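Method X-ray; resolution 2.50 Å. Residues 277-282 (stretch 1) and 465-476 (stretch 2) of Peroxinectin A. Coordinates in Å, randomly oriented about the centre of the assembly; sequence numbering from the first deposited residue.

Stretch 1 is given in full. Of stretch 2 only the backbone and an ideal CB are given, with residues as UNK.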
# COMPACT_ATOMS: atom_id res chain seq x y z
N SER A 277 -15.17 12.41 -3.08
CA SER A 277 -14.63 13.76 -3.20
C SER A 277 -13.54 13.92 -2.14
O SER A 277 -13.13 12.94 -1.50
CB SER A 277 -15.73 14.81 -3.04
OG SER A 277 -16.21 14.85 -1.70
N PHE A 278 -13.07 15.15 -1.96
CA PHE A 278 -12.14 15.46 -0.89
C PHE A 278 -12.03 16.97 -0.75
O PHE A 278 -11.93 17.68 -1.76
CB PHE A 278 -10.76 14.84 -1.15
CG PHE A 278 -9.94 14.66 0.10
CD1 PHE A 278 -10.20 13.61 0.97
CD2 PHE A 278 -8.91 15.54 0.40
CE1 PHE A 278 -9.45 13.44 2.11
CE2 PHE A 278 -8.16 15.37 1.55
CZ PHE A 278 -8.42 14.32 2.40
N PRO A 279 -12.04 17.51 0.47
CA PRO A 279 -11.99 18.97 0.63
C PRO A 279 -10.69 19.54 0.09
O PRO A 279 -9.68 18.85 -0.09
CB PRO A 279 -12.10 19.17 2.14
CG PRO A 279 -11.61 17.90 2.73
CD PRO A 279 -12.07 16.83 1.78
N SER A 280 -10.72 20.84 -0.18
CA SER A 280 -9.56 21.54 -0.71
C SER A 280 -8.57 21.86 0.40
O SER A 280 -8.94 22.05 1.56
CB SER A 280 -10.01 22.81 -1.42
OG SER A 280 -10.97 23.51 -0.65
N TYR A 281 -7.29 21.92 0.02
CA TYR A 281 -6.22 22.21 0.97
C TYR A 281 -6.49 23.52 1.71
O TYR A 281 -6.98 24.49 1.12
CB TYR A 281 -4.89 22.29 0.22
CG TYR A 281 -3.65 22.47 1.07
CD1 TYR A 281 -3.33 21.56 2.07
CD2 TYR A 281 -2.79 23.54 0.86
CE1 TYR A 281 -2.19 21.71 2.84
CE2 TYR A 281 -1.65 23.70 1.62
CZ TYR A 281 -1.35 22.79 2.61
OH TYR A 281 -0.22 22.94 3.38
N THR A 282 -6.19 23.53 3.01
CA THR A 282 -6.42 24.70 3.85
C THR A 282 -5.14 25.23 4.49
O THR A 282 -5.22 26.03 5.43
CB THR A 282 -7.43 24.38 4.96
OG1 THR A 282 -6.93 23.30 5.76
CG2 THR A 282 -8.77 23.99 4.36
N UNK A 465 -1.75 13.71 6.58
CA UNK A 465 -0.53 13.64 5.78
C UNK A 465 -0.43 14.76 4.75
O UNK A 465 0.63 14.93 4.14
CB UNK A 465 -0.45 12.29 5.07
N UNK A 466 -1.50 15.52 4.54
CA UNK A 466 -1.45 16.76 3.77
C UNK A 466 -1.28 17.98 4.67
O UNK A 466 -0.39 18.81 4.44
CB UNK A 466 -2.72 16.91 2.93
N UNK A 467 -2.11 18.10 5.71
CA UNK A 467 -2.06 19.28 6.57
C UNK A 467 -0.79 19.32 7.41
O UNK A 467 -0.27 20.40 7.69
CB UNK A 467 -3.29 19.32 7.48
N UNK A 468 -0.29 18.16 7.83
CA UNK A 468 0.92 18.10 8.62
C UNK A 468 2.21 18.10 7.82
O UNK A 468 3.28 17.99 8.41
CB UNK A 468 0.88 16.85 9.50
N UNK A 469 2.12 18.24 6.50
CA UNK A 469 3.30 18.22 5.64
C UNK A 469 3.75 19.65 5.36
O UNK A 469 3.01 20.44 4.76
CB UNK A 469 3.01 17.48 4.33
N UNK A 470 4.96 19.98 5.81
CA UNK A 470 5.50 21.32 5.61
C UNK A 470 5.91 21.55 4.16
O UNK A 470 5.93 22.70 3.70
CB UNK A 470 6.70 21.55 6.53
N UNK A 471 6.24 20.48 3.44
CA UNK A 471 6.65 20.57 2.04
C UNK A 471 5.51 20.23 1.08
O UNK A 471 5.77 19.87 -0.08
CB UNK A 471 7.84 19.64 1.78
N UNK A 472 4.26 20.34 1.52
CA UNK A 472 3.14 20.04 0.64
C UNK A 472 3.14 20.99 -0.55
O UNK A 472 3.34 22.20 -0.41
CB UNK A 472 1.82 20.13 1.40
N UNK A 473 2.90 20.43 -1.74
CA UNK A 473 3.12 21.20 -2.97
C UNK A 473 2.22 22.42 -3.05
O UNK A 473 2.59 23.43 -3.66
CB UNK A 473 2.89 20.31 -4.20
N UNK A 474 1.03 22.36 -2.45
CA UNK A 474 0.09 23.47 -2.54
C UNK A 474 0.44 24.65 -1.63
O UNK A 474 -0.32 25.62 -1.61
CB UNK A 474 -1.32 22.97 -2.20
N UNK A 475 1.54 24.59 -0.87
CA UNK A 475 1.87 25.73 -0.03
C UNK A 475 2.61 26.79 -0.84
O UNK A 475 3.32 26.47 -1.80
CB UNK A 475 2.71 25.29 1.17
N UNK A 476 2.44 28.08 -0.50
CA UNK A 476 3.07 29.13 -1.32
C UNK A 476 4.55 28.92 -1.57
O UNK A 476 5.01 29.00 -2.72
CB UNK A 476 2.88 30.49 -0.65

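Position 465 lies in the helix with no atom of stretch 1 within 5.5 Å of its ideal CB, so this contact leaves its identity open; it is Thr465, whose OG1 is hydrogen-bonded elsewhere in the structure.

At position 466 the CA-to-CB bond points toward stretch 1, and the ideal CB lies 4.8 Å from CD1 of Tyr281. Off to one side of the tyrosine ring, some 7.8 Å from the ideal CB of 466, waits the carbonyl O of Pro279, an acceptor that a long donor side chain, lysine or arginine, might reach. The residue is Arg466. With chi1 at t, Arg466 CG comes 3.3 Å from Tyr281 CD1; chi2 (t) and chi3 (p) then direct the chain on toward Pro279. NH2 donates a well-aligned hydrogen bond of 2.8 Å to Pro279 O, with NH1 adding a weak one of 3.3 Å to the same O of Pro279. The flat guanidinium meets this oxygen near its own plane, while Phe278 CE2 covers one face, 3.5 Å from Arg466 NH2, and the backbone N of Tyr281 lies over the opposite face.

At 467 the CB points sideways, 5.3 Å from Tyr281 CE1, and many residues are conceivable. Ala467 adds a small apolar surface at the edge of that ring.

Position 468 points away, and its phi/psi of -85/4 demands no particular residue; it is Gly468. Position 469 opens a type I turn that runs to 472, where a side-chain acceptor such as Asp, Asn or Ser is often favoured. Asp469 fits, its OD1 accepting a 2.9 Å hydrogen bond from the backbone N of 471. Positions 470 and 471 point away from stretch 1, which therefore does not select Arg470 or Phe471.

At 472 the CB again points toward stretch 1, 4.0 Å from Tyr281 OH, beside an aromatic ring. Apolar or aromatic side chains would suit. Trp472 sets CD1 over one face of the tyrosine ring, 3.6 Å from Tyr281 CE1, with the ring planes inclined at 37°.

Position 473 points away and is Tyr473.

At 474 the ideal CB sits tightly, 3.4 Å from Tyr281 CD2; an unbranched chain is a reasonable choice, polar or apolar. Glu474 (chi1 m) places OE1 3.3 Å from Tyr281 CB, while OE2 accepts a nearly straight 3.0 Å hydrogen bond from Trp472 NE1, linking two residues that both touch the tyrosine.

Position 475 precedes a helix, where Ser, Thr, Asp or Asn is common; Thr475 makes no capping bond. Position 476 suits proline at a helix start, and is Pro476.

Stretch 2 465-476: TRAGDRFWYETP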
# COMPACT_ATOMS: atom_id res chain seq x y z
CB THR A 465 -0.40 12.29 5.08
OG1 THR A 465 -1.67 11.88 4.58
CG2 THR A 465 0.15 11.24 6.05
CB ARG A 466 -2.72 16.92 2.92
CG ARG A 466 -2.86 18.28 2.26
CD ARG A 466 -3.95 18.29 1.21
NE ARG A 466 -5.28 18.50 1.79
CZ ARG A 466 -6.41 18.57 1.08
NH1 ARG A 466 -6.38 18.44 -0.24
NH2 ARG A 466 -7.56 18.77 1.69
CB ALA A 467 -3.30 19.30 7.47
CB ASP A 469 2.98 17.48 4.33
CG ASP A 469 4.22 17.23 3.50
OD1 ASP A 469 5.30 17.77 3.83
OD2 ASP A 469 4.12 16.47 2.51
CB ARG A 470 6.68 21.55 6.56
CG ARG A 470 7.25 22.96 6.54
CD ARG A 470 8.23 23.18 7.69
NE ARG A 470 9.44 22.36 7.58
CZ ARG A 470 10.59 22.77 7.05
NH1 ARG A 470 10.73 23.99 6.57
NH2 ARG A 470 11.62 21.93 7.00
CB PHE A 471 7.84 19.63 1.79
CG PHE A 471 9.11 20.06 2.46
CD1 PHE A 471 9.30 19.84 3.82
CD2 PHE A 471 10.13 20.65 1.74
CE1 PHE A 471 10.47 20.22 4.44
CE2 PHE A 471 11.31 21.04 2.36
CZ PHE A 471 11.48 20.82 3.71
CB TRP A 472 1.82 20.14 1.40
CG TRP A 472 0.66 19.66 0.59
CD1 TRP A 472 -0.31 20.43 -0.00
CD2 TRP A 472 0.34 18.30 0.26
NE1 TRP A 472 -1.20 19.63 -0.68
CE2 TRP A 472 -0.82 18.32 -0.53
CE3 TRP A 472 0.94 17.07 0.56
CZ2 TRP A 472 -1.41 17.16 -1.02
CZ3 TRP A 472 0.36 15.92 0.07
CH2 TRP A 472 -0.80 15.97 -0.71
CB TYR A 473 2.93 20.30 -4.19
CG TYR A 473 1.49 20.00 -4.55
CD1 TYR A 473 0.82 18.92 -3.99
CD2 TYR A 473 0.81 20.77 -5.49
CE1 TYR A 473 -0.49 18.63 -4.33
CE2 TYR A 473 -0.50 20.49 -5.83
CZ TYR A 473 -1.14 19.42 -5.25
OH TYR A 473 -2.45 19.15 -5.60
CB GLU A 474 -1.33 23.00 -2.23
CG GLU A 474 -1.84 21.88 -3.13
CD GLU A 474 -3.28 21.49 -2.81
OE1 GLU A 474 -4.18 22.34 -3.00
OE2 GLU A 474 -3.51 20.33 -2.38
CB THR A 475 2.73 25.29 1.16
OG1 THR A 475 2.77 26.34 2.14
CG2 THR A 475 4.14 24.96 0.75
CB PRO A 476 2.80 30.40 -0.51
CG PRO A 476 1.56 30.10 0.25
CD PRO A 476 1.64 28.65 0.60
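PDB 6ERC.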